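Local structure of putative diflavin flavoprotein A 3 (6H0C) at residues P9-T14 and P163-L168; T14-S19 and N40-S45; I44-I49 and R140-T145. The protein probably carries electrons from NADH to oxygen, reducing it to water, this chain being its flavodiiron core of metallo-beta-lactamase-like and flavodoxin-like domains. All blocks are in the same frame, centred on the assembly; numbering follows the deposited sequence.

Interaction 1: P9-T14 and P163-L168; sequences PIAVDT and PRTEIL
Ala-11 and Thr-165 mark the closest backbone approach, with their CA atoms 6.1 Å apart, and the two segments are joined by side chains and one water. Segment 9-14 ends strand 4-11 in a type II turn from Ala-11 to Thr-14, closed by the bond from Thr-14 N to Ala-11 O. Ile-10 and Ala-11 both face Thr-14 in a classic beta bulge: Ile-10 N bonds to Thr-14 O at 2.9 Å, and Ala-11 N reaches the same oxygen weakly. Across from it, Glu-166 and Ile-167 both face Asp-162 in a G1 beta bulge between strands 158-162 and 167-171.

The methyl of Thr-165 fills the angle between two partners: its CG2 is 3.6 Å from Ala-11 CB and equally close to Val-12 CG2. That valine methyl, lying between the backbone N and the carbonyl carbon (CG1 at chi1 -69°), also sits over the centre of one Arg-164 guanidinium face, 3.7 Å from Arg-164 CZ; the two side chains cross at about a right angle. Ile-167 reaches the turn with CD1, 3.8 Å from Ala-11 CB, and meets Ile-10 CD1 on a crossing course.

Water 1 bridges the two hydroxyls: it donates to Thr-14 OG1 at 2.9 Å and lies 2.7 Å from Thr-165 OG1. Thr-14 OG1 itself donates to Val-12 O from 46° above the carbonyl plane, tying the threonine into its own turn. The whole joins the turn after an outermost strand of the seven-stranded sheet to a hairpin bend of the five-stranded sheet, the two-sheet architecture of the metallo-beta-lactamase fold.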
ATOM      1  N   PRO A   9     -26.205   2.586  -3.095  1.00 31.56           N
ATOM      2  CA  PRO A   9     -26.085   3.988  -3.519  1.00 30.62           C
ATOM      3  C   PRO A   9     -25.599   4.832  -2.347  1.00 29.81           C
ATOM      4  O   PRO A   9     -26.120   4.666  -1.250  1.00 40.54           O
ATOM      5  CB  PRO A   9     -27.512   4.360  -3.931  1.00 31.84           C
ATOM      6  CG  PRO A   9     -28.379   3.423  -3.159  1.00 35.22           C
ATOM      7  CD  PRO A   9     -27.609   2.140  -3.031  1.00 32.11           C
ATOM      8  N   ILE A  10     -24.623   5.705  -2.551  1.00 28.83           N
ATOM      9  CA  ILE A  10     -24.018   6.393  -1.411  1.00 31.15           C
ATOM     10  C   ILE A  10     -24.072   7.913  -1.527  1.00 30.31           C
ATOM     11  O   ILE A  10     -23.850   8.618  -0.555  1.00 34.97           O
ATOM     12  CB  ILE A  10     -22.540   5.957  -1.206  1.00 29.68           C
ATOM     13  CG1 ILE A  10     -21.693   6.289  -2.433  1.00 28.49           C
ATOM     14  CG2 ILE A  10     -22.456   4.465  -0.881  1.00 30.13           C
ATOM     15  CD1 ILE A  10     -20.206   6.062  -2.203  1.00 32.02           C
ATOM     16  N   ALA A  11     -24.366   8.409  -2.720  1.00 27.49           N
ATOM     17  CA  ALA A  11     -24.488   9.843  -2.960  1.00 27.22           C
ATOM     18  C   ALA A  11     -25.055  10.015  -4.365  1.00 27.87           C
ATOM     19  O   ALA A  11     -25.237   9.021  -5.070  1.00 28.83           O
ATOM     20  CB  ALA A  11     -23.139  10.542  -2.805  1.00 25.21           C
ATOM     21  N   VAL A  12     -25.346  11.248  -4.778  1.00 31.06           N
ATOM     22  CA  VAL A  12     -25.949  11.448  -6.096  1.00 34.77           C
ATOM     23  C   VAL A  12     -25.054  10.862  -7.181  1.00 32.41           C
ATOM     24  O   VAL A  12     -23.845  11.112  -7.211  1.00 30.21           O
ATOM     25  CB  VAL A  12     -26.227  12.939  -6.415  1.00 33.35           C
ATOM     26  CG1 VAL A  12     -27.345  13.461  -5.543  1.00 39.82           C
ATOM     27  CG2 VAL A  12     -24.977  13.777  -6.239  1.00 37.98           C
ATOM     28  N   ASP A  13     -25.663  10.057  -8.050  1.00 30.65           N
ATOM     29  CA  ASP A  13     -24.970   9.432  -9.174  1.00 31.31           C
ATOM     30  C   ASP A  13     -23.873   8.456  -8.739  1.00 30.00           C
ATOM     31  O   ASP A  13     -23.109   7.969  -9.571  1.00 31.51           O
ATOM     32  CB  ASP A  13     -24.365  10.508 -10.083  1.00 34.07           C
ATOM     33  CG  ASP A  13     -25.392  11.535 -10.529  1.00 36.45           C
ATOM     34  OD1 ASP A  13     -26.473  11.128 -11.014  1.00 35.96           O
ATOM     35  OD2 ASP A  13     -25.125  12.747 -10.372  1.00 34.72           O
ATOM     36  N   THR A  14     -23.806   8.151  -7.449  1.00 26.69           N
ATOM     37  CA  THR A  14     -22.673   7.394  -6.936  1.00 27.95           C
ATOM     38  C   THR A  14     -23.072   6.120  -6.202  1.00 30.68           C
ATOM     39  O   THR A  14     -23.901   6.135  -5.287  1.00 28.36           O
ATOM     40  CB  THR A  14     -21.820   8.250  -5.987  1.00 32.95           C
ATOM     41  OG1 THR A  14     -21.572   9.538  -6.573  1.00 29.69           O
ATOM     42  CG2 THR A  14     -20.495   7.546  -5.695  1.00 34.48           C
ATOM     43  N   PRO A 163     -16.370  17.213  -5.779  1.00 33.93           N
ATOM     44  CA  PRO A 163     -16.987  18.342  -5.079  1.00 31.54           C
ATOM     45  C   PRO A 163     -18.515  18.270  -5.064  1.00 32.32           C
ATOM     46  O   PRO A 163     -19.135  18.856  -4.182  1.00 34.02           O
ATOM     47  CB  PRO A 163     -16.497  19.556  -5.875  1.00 29.96           C
ATOM     48  CG  PRO A 163     -16.173  19.016  -7.233  1.00 30.44           C
ATOM     49  CD  PRO A 163     -15.640  17.638  -6.985  1.00 30.99           C
ATOM     50  N   ARG A 164     -19.117  17.559  -6.009  1.00 30.16           N
ATOM     51  CA  ARG A 164     -20.580  17.443  -6.043  1.00 31.58           C
ATOM     52  C   ARG A 164     -21.123  16.687  -4.824  1.00 35.71           C
ATOM     53  O   ARG A 164     -22.164  17.038  -4.272  1.00 34.74           O
ATOM     54  CB  ARG A 164     -21.032  16.747  -7.333  1.00 30.37           C
ATOM     55  CG  ARG A 164     -22.535  16.476  -7.411  1.00 33.65           C
ATOM     56  CD  ARG A 164     -23.349  17.779  -7.350  1.00 37.61           C
ATOM     57  NE  ARG A 164     -24.795  17.540  -7.399  1.00 40.66           N
ATOM     58  CZ  ARG A 164     -25.566  17.410  -6.324  1.00 42.73           C
ATOM     59  NH1 ARG A 164     -25.035  17.499  -5.110  1.00 46.45           N
ATOM     60  NH2 ARG A 164     -26.870  17.190  -6.459  1.00 40.38           N
ATOM     61  N   THR A 165     -20.403  15.648  -4.410  1.00 34.75           N
ATOM     62  CA  THR A 165     -20.856  14.750  -3.351  1.00 32.06           C
ATOM     63  C   THR A 165     -20.048  14.912  -2.065  1.00 32.16           C
ATOM     64  O   THR A 165     -20.383  14.311  -1.036  1.00 27.58           O
ATOM     65  CB  THR A 165     -20.755  13.282  -3.800  1.00 32.33           C
ATOM     66  OG1 THR A 165     -19.390  12.991  -4.145  1.00 28.29           O
ATOM     67  CG2 THR A 165     -21.647  13.025  -5.008  1.00 30.18           C
ATOM     68  N   GLU A 166     -18.980  15.709  -2.144  1.00 28.28           N
ATOM     69  CA  GLU A 166     -18.067  15.931  -1.030  1.00 27.19           C
ATOM     70  C   GLU A 166     -17.418  14.630  -0.565  1.00 29.74           C
ATOM     71  O   GLU A 166     -17.111  14.453   0.617  1.00 26.40           O
ATOM     72  CB  GLU A 166     -18.796  16.609   0.124  1.00 31.23           C
ATOM     73  CG  GLU A 166     -19.071  18.069  -0.161  1.00 38.10           C
ATOM     74  CD  GLU A 166     -20.233  18.598   0.623  1.00 47.31           C
ATOM     75  OE1 GLU A 166     -21.211  17.839   0.819  1.00 55.90           O
ATOM     76  OE2 GLU A 166     -20.160  19.768   1.040  1.00 52.53           O
ATOM     77  N   ILE A 167     -17.222  13.717  -1.505  1.00 26.69           N
ATOM     78  CA  ILE A 167     -16.526  12.481  -1.213  1.00 27.09           C
ATOM     79  C   ILE A 167     -15.075  12.600  -1.644  1.00 27.46           C
ATOM     80  O   ILE A 167     -14.775  13.028  -2.761  1.00 27.56           O
ATOM     81  CB  ILE A 167     -17.163  11.276  -1.920  1.00 23.01           C
ATOM     82  CG1 ILE A 167     -18.610  11.090  -1.461  1.00 24.03           C
ATOM     83  CG2 ILE A 167     -16.340  10.018  -1.660  1.00 20.94           C
ATOM     84  CD1 ILE A 167     -19.366  10.033  -2.267  1.00 26.11           C
ATOM     85  N   LEU A 168     -14.181  12.233  -0.735  1.00 25.44           N
ATOM     86  CA  LEU A 168     -12.777  12.032  -1.062  1.00 22.67           C
ATOM     87  C   LEU A 168     -12.541  10.533  -1.227  1.00 23.07           C
ATOM     88  O   LEU A 168     -12.761   9.750  -0.300  1.00 23.94           O
ATOM     89  CB  LEU A 168     -11.885  12.617   0.034  1.00 28.09           C
ATOM     90  CG  LEU A 168     -10.396  12.786  -0.232  1.00 33.48           C
ATOM     91  CD1 LEU A 168     -10.167  13.775  -1.371  1.00 29.61           C
ATOM     92  CD2 LEU A 168      -9.711  13.254   1.038  1.00 32.44           C
TER
HETATM   93  O   HOH W   1     -19.087  10.924  -5.840  1.00 28.36           O

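Interaction 2: T14-S19 and N40-S45; sequences TTVFRS and NSYLIS
Thr-15 pairs with Leu-43, and Phe-17 with Ser-41, as the hydrogen-bonded pairs of an antiparallel ladder in the seven-stranded sheet of the metallo-beta-lactamase-like domain. The short strand segments run 159° apart in direction. Each of these pairs exchanges two backbone bonds; the one from Phe-17 N to Ser-41 O, 2.8 Å long, is practically straight at 179°. Val-16 and Tyr-42 form the non-hydrogen-bonded pair between them, with Thr-14/Ile-44 and Arg-18/Asn-40 beyond at the two ends.

On the face carrying Val-16 and Tyr-42, the two side chains lie side by side. Val-16 CG2 stands anti to the backbone N and meets the tyrosine ring at CE2, 3.4 Å away, a tight methyl contact. Farther along that face, Asn-40 OD1 lies against the aliphatic part of Arg-18, 3.3 Å from its CG and as near to its CD. On the other face, Phe-17 and Leu-43 run alongside each other, and Phe-17 CE2 comes to 4.0 Å from Leu-43 CB. Waters bridge the strands toward either end; water 2 lies 2.8 Å from Thr-15 OG1 and donates to Leu-43 O.

Farther out, the polar ends are held by other parts of the chain. Arg-18 NH1 bonds to Gln-6 OE1 of the adjacent strand 4-11, Asn-40 OD1 to Thr-38 OG1, and Tyr-42 OH to Pro-227 O, while Phe-63 and Leu-67 of helix 60-70 pack on Phe-17. Ser-41 OG also bonds to Asp-53 O. Water 3 donates to Phe-17 O at 2.8 Å and to Ser-41 OG at 2.9 Å, and lies 2.6 Å from Ser-19 OG.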
ATOM      1  N   THR A  14     -23.806   8.151  -7.449  1.00 26.69           N
ATOM      2  CA  THR A  14     -22.673   7.394  -6.936  1.00 27.95           C
ATOM      3  C   THR A  14     -23.072   6.120  -6.202  1.00 30.68           C
ATOM      4  O   THR A  14     -23.901   6.135  -5.287  1.00 28.36           O
ATOM      5  CB  THR A  14     -21.820   8.250  -5.987  1.00 32.95           C
ATOM      6  OG1 THR A  14     -21.572   9.538  -6.573  1.00 29.69           O
ATOM      7  CG2 THR A  14     -20.495   7.546  -5.695  1.00 34.48           C
ATOM      8  N   THR A  15     -22.439   5.023  -6.600  1.00 29.37           N
ATOM      9  CA  THR A  15     -22.711   3.717  -6.025  1.00 28.59           C
ATOM     10  C   THR A  15     -21.420   3.042  -5.573  1.00 29.73           C
ATOM     11  O   THR A  15     -20.393   3.158  -6.248  1.00 27.60           O
ATOM     12  CB  THR A  15     -23.421   2.815  -7.043  1.00 35.07           C
ATOM     13  OG1 THR A  15     -24.542   3.522  -7.594  1.00 42.34           O
ATOM     14  CG2 THR A  15     -23.886   1.514  -6.391  1.00 29.41           C
ATOM     15  N   VAL A  16     -21.463   2.352  -4.433  1.00 26.32           N
ATOM     16  CA  VAL A  16     -20.329   1.516  -4.027  1.00 25.92           C
ATOM     17  C   VAL A  16     -20.604   0.027  -4.281  1.00 26.53           C
ATOM     18  O   VAL A  16     -21.724  -0.468  -4.104  1.00 28.08           O
ATOM     19  CB  VAL A  16     -19.958   1.708  -2.544  1.00 21.50           C
ATOM     20  CG1 VAL A  16     -21.058   1.171  -1.643  1.00 21.52           C
ATOM     21  CG2 VAL A  16     -18.651   0.999  -2.244  1.00 22.30           C
ATOM     22  N   PHE A  17     -19.575  -0.667  -4.738  1.00 22.46           N
ATOM     23  CA  PHE A  17     -19.610  -2.117  -4.887  1.00 25.43           C
ATOM     24  C   PHE A  17     -18.575  -2.683  -3.933  1.00 25.60           C
ATOM     25  O   PHE A  17     -17.377  -2.594  -4.212  1.00 26.86           O
ATOM     26  CB  PHE A  17     -19.287  -2.549  -6.331  1.00 28.99           C
ATOM     27  CG  PHE A  17     -20.326  -2.158  -7.344  1.00 28.66           C
ATOM     28  CD1 PHE A  17     -21.161  -3.116  -7.897  1.00 29.86           C
ATOM     29  CD2 PHE A  17     -20.462  -0.841  -7.756  1.00 27.59           C
ATOM     30  CE1 PHE A  17     -22.131  -2.766  -8.839  1.00 30.63           C
ATOM     31  CE2 PHE A  17     -21.426  -0.482  -8.695  1.00 28.17           C
ATOM     32  CZ  PHE A  17     -22.263  -1.454  -9.237  1.00 26.78           C
ATOM     33  N   ARG A  18     -19.005  -3.234  -2.803  1.00 25.70           N
ATOM     34  CA  ARG A  18     -18.044  -3.790  -1.854  1.00 26.33           C
ATOM     35  C   ARG A  18     -17.886  -5.291  -2.078  1.00 27.87           C
ATOM     36  O   ARG A  18     -18.785  -6.069  -1.759  1.00 30.00           O
ATOM     37  CB  ARG A  18     -18.463  -3.509  -0.401  1.00 22.80           C
ATOM     38  CG  ARG A  18     -18.763  -2.037  -0.114  1.00 27.22           C
ATOM     39  CD  ARG A  18     -18.539  -1.683   1.346  1.00 30.20           C
ATOM     40  NE  ARG A  18     -19.275  -2.569   2.243  1.00 28.75           N
ATOM     41  CZ  ARG A  18     -18.881  -2.882   3.475  1.00 30.55           C
ATOM     42  NH1 ARG A  18     -19.614  -3.707   4.217  1.00 28.09           N
ATOM     43  NH2 ARG A  18     -17.752  -2.371   3.967  1.00 26.17           N
ATOM     44  N   SER A  19     -16.752  -5.692  -2.647  1.00 23.09           N
ATOM     45  CA  SER A  19     -16.412  -7.111  -2.727  1.00 27.35           C
ATOM     46  C   SER A  19     -15.987  -7.575  -1.341  1.00 32.19           C
ATOM     47  O   SER A  19     -14.970  -7.116  -0.808  1.00 31.08           O
ATOM     48  CB  SER A  19     -15.306  -7.360  -3.746  1.00 24.70           C
ATOM     49  OG  SER A  19     -15.729  -6.965  -5.042  1.00 25.22           O
ATOM     50  N   ASN A  40     -13.293  -2.170  -2.072  1.00 21.16           N
ATOM     51  CA  ASN A  40     -14.351  -1.260  -2.494  1.00 23.09           C
ATOM     52  C   ASN A  40     -14.124  -0.622  -3.869  1.00 25.04           C
ATOM     53  O   ASN A  40     -13.098   0.001  -4.108  1.00 25.75           O
ATOM     54  CB  ASN A  40     -14.535  -0.165  -1.438  1.00 22.37           C
ATOM     55  CG  ASN A  40     -14.865  -0.729  -0.069  1.00 24.50           C
ATOM     56  OD1 ASN A  40     -15.464  -1.804   0.041  1.00 25.48           O
ATOM     57  ND2 ASN A  40     -14.470  -0.010   0.985  1.00 21.33           N
ATOM     58  N   SER A  41     -15.095  -0.792  -4.765  1.00 21.67           N
ATOM     59  CA  SER A  41     -15.111  -0.115  -6.062  1.00 23.19           C
ATOM     60  C   SER A  41     -16.247   0.896  -6.089  1.00 25.84           C
ATOM     61  O   SER A  41     -17.282   0.679  -5.466  1.00 26.12           O
ATOM     62  CB  SER A  41     -15.289  -1.114  -7.204  1.00 23.56           C
ATOM     63  OG  SER A  41     -14.471  -2.258  -7.028  1.00 27.99           O
ATOM     64  N   TYR A  42     -16.070   1.989  -6.821  1.00 25.56           N
ATOM     65  CA  TYR A  42     -17.083   3.048  -6.855  1.00 22.50           C
ATOM     66  C   TYR A  42     -17.470   3.420  -8.280  1.00 26.05           C
ATOM     67  O   TYR A  42     -16.629   3.499  -9.177  1.00 28.43           O
ATOM     68  CB  TYR A  42     -16.584   4.287  -6.108  1.00 20.08           C
ATOM     69  CG  TYR A  42     -16.197   3.995  -4.673  1.00 23.95           C
ATOM     70  CD1 TYR A  42     -14.897   3.600  -4.351  1.00 22.01           C
ATOM     71  CD2 TYR A  42     -17.133   4.090  -3.638  1.00 22.53           C
ATOM     72  CE1 TYR A  42     -14.532   3.322  -3.042  1.00 19.95           C
ATOM     73  CE2 TYR A  42     -16.772   3.810  -2.315  1.00 21.92           C
ATOM     74  CZ  TYR A  42     -15.470   3.425  -2.031  1.00 21.29           C
ATOM     75  OH  TYR A  42     -15.095   3.154  -0.736  1.00 21.15           O
ATOM     76  N   LEU A  43     -18.761   3.642  -8.483  1.00 26.31           N
ATOM     77  CA  LEU A  43     -19.269   4.035  -9.784  1.00 24.02           C
ATOM     78  C   LEU A  43     -19.945   5.403  -9.709  1.00 29.19           C
ATOM     79  O   LEU A  43     -20.917   5.587  -8.965  1.00 30.72           O
ATOM     80  CB  LEU A  43     -20.247   2.987 -10.302  1.00 23.22           C
ATOM     81  CG  LEU A  43     -20.754   3.188 -11.721  1.00 25.31           C
ATOM     82  CD1 LEU A  43     -19.618   3.006 -12.705  1.00 26.55           C
ATOM     83  CD2 LEU A  43     -21.864   2.200 -11.990  1.00 28.48           C
ATOM     84  N   ILE A  44     -19.397   6.368 -10.442  1.00 25.62           N
ATOM     85  CA  ILE A  44     -20.083   7.629 -10.661  1.00 25.41           C
ATOM     86  C   ILE A  44     -20.660   7.614 -12.063  1.00 30.30           C
ATOM     87  O   ILE A  44     -19.934   7.510 -13.053  1.00 29.08           O
ATOM     88  CB  ILE A  44     -19.170   8.852 -10.511  1.00 29.70           C
ATOM     89  CG1 ILE A  44     -18.485   8.867  -9.147  1.00 26.72           C
ATOM     90  CG2 ILE A  44     -19.978  10.136 -10.688  1.00 29.39           C
ATOM     91  CD1 ILE A  44     -17.511  10.023  -8.980  1.00 22.52           C
ATOM     92  N   SER A  45     -21.976   7.712 -12.146  1.00 33.68           N
ATOM     93  CA  SER A  45     -22.632   7.648 -13.432  1.00 33.74           C
ATOM     94  C   SER A  45     -23.373   8.947 -13.712  1.00 33.37           C
ATOM     95  O   SER A  45     -24.512   9.121 -13.297  1.00 30.77           O
ATOM     96  CB  SER A  45     -23.584   6.463 -13.471  1.00 33.98           C
ATOM     97  OG  SER A  45     -24.079   6.281 -14.782  1.00 49.62           O
TER
HETATM   98  O   HOH W   2     -23.609   5.008  -9.830  1.00 29.57           O
HETATM   99  O   HOH W   3     -15.721  -4.424  -5.482  1.00 31.90           O

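Interaction 3: I44-I49 and R140-T145; sequences ISADKI and RGHELT
His-142 presents one ring face to Ile-44, whose CG2 stands 3.9 Å from the ring centroid and 17° off the ring normal. In this CH-pi contact the methyl, anti to the backbone N (CG1 at chi1 -56°), is offset toward the rim, nearest to His-142 ND1. Ala-46 CB also approaches the imidazole, 3.9 Å from His-142 CD2. The Arg-140 guanidinium has Ala-46 CA over the centre of one face, 3.7 Å from CZ. Near its plane, at the edge, lies Asp-47 OD1, 3.3 Å from Arg-140 CD and in a long salt bridge of 3.7 Å to Arg-140 NH1. The carboxylate and guanidinium planes are 81° apart, so the charged groups do not meet flat. Water 4 accepts from Arg-140 N and donates to Asp-47 OD2 at 3.0 Å.

Deeper in, the side chains of Ile-44 and Leu-144 pass each other in opposite directions, with Ile-44 CD1 4.1 Å from Leu-144 CD2. Both ring nitrogens of His-142 are occupied, ND1 with Asp-162 OD2 and NE2 with Asp-13 OD2, which fixes the ring's rotation and would probably stabilise a protonated imidazole. Arg-140 NH2 forms a salt bridge with Asp-13 OD1, so one aspartate joins both flat groups. His-142 also centres an inverse gamma turn. The contact joins the turn between strands 37-45 and 49-52 to the start of strand 143-148 in the other sheet of the metallo-beta-lactamase sandwich.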
ATOM      1  N   ILE A  44     -19.397   6.368 -10.442  1.00 25.62           N
ATOM      2  CA  ILE A  44     -20.083   7.629 -10.661  1.00 25.41           C
ATOM      3  C   ILE A  44     -20.660   7.614 -12.063  1.00 30.30           C
ATOM      4  O   ILE A  44     -19.934   7.510 -13.053  1.00 29.08           O
ATOM      5  CB  ILE A  44     -19.170   8.852 -10.511  1.00 29.70           C
ATOM      6  CG1 ILE A  44     -18.485   8.867  -9.147  1.00 26.72           C
ATOM      7  CG2 ILE A  44     -19.978  10.136 -10.688  1.00 29.39           C
ATOM      8  CD1 ILE A  44     -17.511  10.023  -8.980  1.00 22.52           C
ATOM      9  N   SER A  45     -21.976   7.712 -12.146  1.00 33.68           N
ATOM     10  CA  SER A  45     -22.632   7.648 -13.432  1.00 33.74           C
ATOM     11  C   SER A  45     -23.373   8.947 -13.712  1.00 33.37           C
ATOM     12  O   SER A  45     -24.512   9.121 -13.297  1.00 30.77           O
ATOM     13  CB  SER A  45     -23.584   6.463 -13.471  1.00 33.98           C
ATOM     14  OG  SER A  45     -24.079   6.281 -14.782  1.00 49.62           O
ATOM     15  N   ALA A  46     -22.712   9.865 -14.402  1.00 32.13           N
ATOM     16  CA  ALA A  46     -23.325  11.145 -14.733  1.00 33.47           C
ATOM     17  C   ALA A  46     -23.378  11.270 -16.237  1.00 35.88           C
ATOM     18  O   ALA A  46     -23.716  10.299 -16.913  1.00 38.84           O
ATOM     19  CB  ALA A  46     -22.552  12.287 -14.123  1.00 35.12           C
ATOM     20  N   ASP A  47     -23.034  12.446 -16.764  1.00 36.61           N
ATOM     21  CA  ASP A  47     -22.889  12.605 -18.213  1.00 37.23           C
ATOM     22  C   ASP A  47     -21.839  11.634 -18.735  1.00 38.63           C
ATOM     23  O   ASP A  47     -21.972  11.076 -19.828  1.00 38.85           O
ATOM     24  CB  ASP A  47     -22.509  14.034 -18.582  1.00 40.25           C
ATOM     25  CG  ASP A  47     -23.586  15.033 -18.225  1.00 44.20           C
ATOM     26  OD1 ASP A  47     -24.752  14.622 -18.026  1.00 45.26           O
ATOM     27  OD2 ASP A  47     -23.257  16.233 -18.145  1.00 50.82           O
ATOM     28  N   LYS A  48     -20.788  11.443 -17.945  1.00 32.85           N
ATOM     29  CA  LYS A  48     -19.828  10.395 -18.221  1.00 34.51           C
ATOM     30  C   LYS A  48     -19.825   9.408 -17.066  1.00 32.72           C
ATOM     31  O   LYS A  48     -20.268   9.730 -15.967  1.00 35.71           O
ATOM     32  CB  LYS A  48     -18.447  10.985 -18.471  1.00 36.24           C
ATOM     33  CG  LYS A  48     -18.408  11.730 -19.788  1.00 41.50           C
ATOM     34  CD  LYS A  48     -17.019  12.020 -20.270  1.00 48.50           C
ATOM     35  CE  LYS A  48     -17.082  12.488 -21.701  1.00 53.47           C
ATOM     36  NZ  LYS A  48     -17.852  11.501 -22.506  1.00 58.66           N
ATOM     37  N   ILE A  49     -19.354   8.196 -17.334  1.00 31.02           N
ATOM     38  CA  ILE A  49     -19.393   7.126 -16.349  1.00 32.56           C
ATOM     39  C   ILE A  49     -17.986   6.705 -15.975  1.00 30.65           C
ATOM     40  O   ILE A  49     -17.179   6.374 -16.847  1.00 31.20           O
ATOM     41  CB  ILE A  49     -20.169   5.910 -16.875  1.00 32.37           C
ATOM     42  CG1 ILE A  49     -21.599   6.325 -17.227  1.00 35.86           C
ATOM     43  CG2 ILE A  49     -20.143   4.780 -15.855  1.00 28.50           C
ATOM     44  CD1 ILE A  49     -22.424   5.219 -17.821  1.00 41.88           C
ATOM     45  N   ARG A 140     -22.663  17.220 -14.526  1.00 39.30           N
ATOM     46  CA  ARG A 140     -23.579  17.265 -13.390  1.00 36.93           C
ATOM     47  C   ARG A 140     -22.888  17.655 -12.077  1.00 42.38           C
ATOM     48  O   ARG A 140     -23.330  17.267 -10.990  1.00 45.20           O
ATOM     49  CB  ARG A 140     -24.290  15.913 -13.239  1.00 33.37           C
ATOM     50  CG  ARG A 140     -25.625  15.852 -13.969  1.00 45.14           C
ATOM     51  CD  ARG A 140     -25.771  14.631 -14.865  1.00 47.15           C
ATOM     52  NE  ARG A 140     -26.243  13.465 -14.132  1.00 45.41           N
ATOM     53  CZ  ARG A 140     -26.785  12.395 -14.703  1.00 44.77           C
ATOM     54  NH1 ARG A 140     -26.939  12.343 -16.018  1.00 46.95           N
ATOM     55  NH2 ARG A 140     -27.172  11.374 -13.953  1.00 37.91           N
ATOM     56  N   GLY A 141     -21.812  18.435 -12.184  1.00 38.93           N
ATOM     57  CA  GLY A 141     -21.124  18.951 -11.013  1.00 36.63           C
ATOM     58  C   GLY A 141     -20.013  18.054 -10.484  1.00 38.89           C
ATOM     59  O   GLY A 141     -19.290  18.442  -9.561  1.00 35.06           O
ATOM     60  N   HIS A 142     -19.884  16.854 -11.052  1.00 31.50           N
ATOM     61  CA  HIS A 142     -18.821  15.930 -10.662  1.00 31.56           C
ATOM     62  C   HIS A 142     -17.529  16.290 -11.390  1.00 35.06           C
ATOM     63  O   HIS A 142     -17.059  15.535 -12.252  1.00 34.68           O
ATOM     64  CB  HIS A 142     -19.203  14.472 -10.971  1.00 31.91           C
ATOM     65  CG  HIS A 142     -20.483  14.021 -10.328  1.00 35.39           C
ATOM     66  ND1 HIS A 142     -20.530  13.460  -9.068  1.00 31.61           N
ATOM     67  CD2 HIS A 142     -21.763  14.042 -10.778  1.00 31.95           C
ATOM     68  CE1 HIS A 142     -21.783  13.158  -8.769  1.00 32.46           C
ATOM     69  NE2 HIS A 142     -22.548  13.501  -9.789  1.00 34.33           N
ATOM     70  N   GLU A 143     -16.964  17.452 -11.073  1.00 33.71           N
ATOM     71  CA  GLU A 143     -15.666  17.781 -11.638  1.00 35.37           C
ATOM     72  C   GLU A 143     -14.597  17.343 -10.661  1.00 30.07           C
ATOM     73  O   GLU A 143     -14.284  18.041  -9.697  1.00 32.04           O
ATOM     74  CB  GLU A 143     -15.516  19.263 -11.968  1.00 41.80           C
ATOM     75  CG  GLU A 143     -14.271  19.494 -12.823  1.00 55.99           C
ATOM     76  CD  GLU A 143     -14.102  20.925 -13.278  1.00 74.87           C
ATOM     77  OE1 GLU A 143     -14.947  21.772 -12.909  1.00 85.22           O
ATOM     78  OE2 GLU A 143     -13.120  21.202 -14.006  1.00 76.53           O
ATOM     79  N   LEU A 144     -14.060  16.159 -10.926  1.00 28.88           N
ATOM     80  CA  LEU A 144     -13.091  15.527 -10.056  1.00 29.27           C
ATOM     81  C   LEU A 144     -11.769  16.287 -10.043  1.00 36.35           C
ATOM     82  O   LEU A 144     -11.321  16.790 -11.075  1.00 36.89           O
ATOM     83  CB  LEU A 144     -12.856  14.083 -10.500  1.00 31.52           C
ATOM     84  CG  LEU A 144     -14.116  13.243 -10.728  1.00 31.89           C
ATOM     85  CD1 LEU A 144     -13.730  11.831 -11.188  1.00 29.75           C
ATOM     86  CD2 LEU A 144     -14.996  13.205  -9.478  1.00 26.58           C
ATOM     87  N   THR A 145     -11.156  16.372  -8.864  1.00 33.17           N
ATOM     88  CA  THR A 145      -9.790  16.865  -8.730  1.00 32.80           C
ATOM     89  C   THR A 145      -8.897  15.735  -8.208  1.00 32.39           C
ATOM     90  O   THR A 145      -9.287  14.995  -7.302  1.00 28.70           O
ATOM     91  CB  THR A 145      -9.715  18.082  -7.788  1.00 32.22           C
ATOM     92  OG1 THR A 145     -10.418  19.176  -8.382  1.00 36.42           O
ATOM     93  CG2 THR A 145      -8.270  18.502  -7.564  1.00 33.70           C
TER
HETATM   94  O   HOH W   4     -23.687  18.660 -16.427  1.00 47.37           O

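Interaction 2 is the buried one, a regular backbone ladder within one sheet, whereas interactions 1 and 3 are partly buried and connect that sheet to the five-stranded one through side chains and water. Thr-14 belongs to interactions 1 and 2, and Ile-44 and Ser-45 to interactions 2 and 3, so one strand of the ladder leads into interaction 1 and the other into interaction 3. The centres of interactions 1 and 3 lie about 9 Å apart, and a probable backbone hydrogen bond joins Asp-13 O to Ser-45 N. Chemistry follows position: near-straight backbone hydrogen bonds inside the sheet, methyl packing with a water bridge in interaction 1, and aromatic and charged groups in interaction 3.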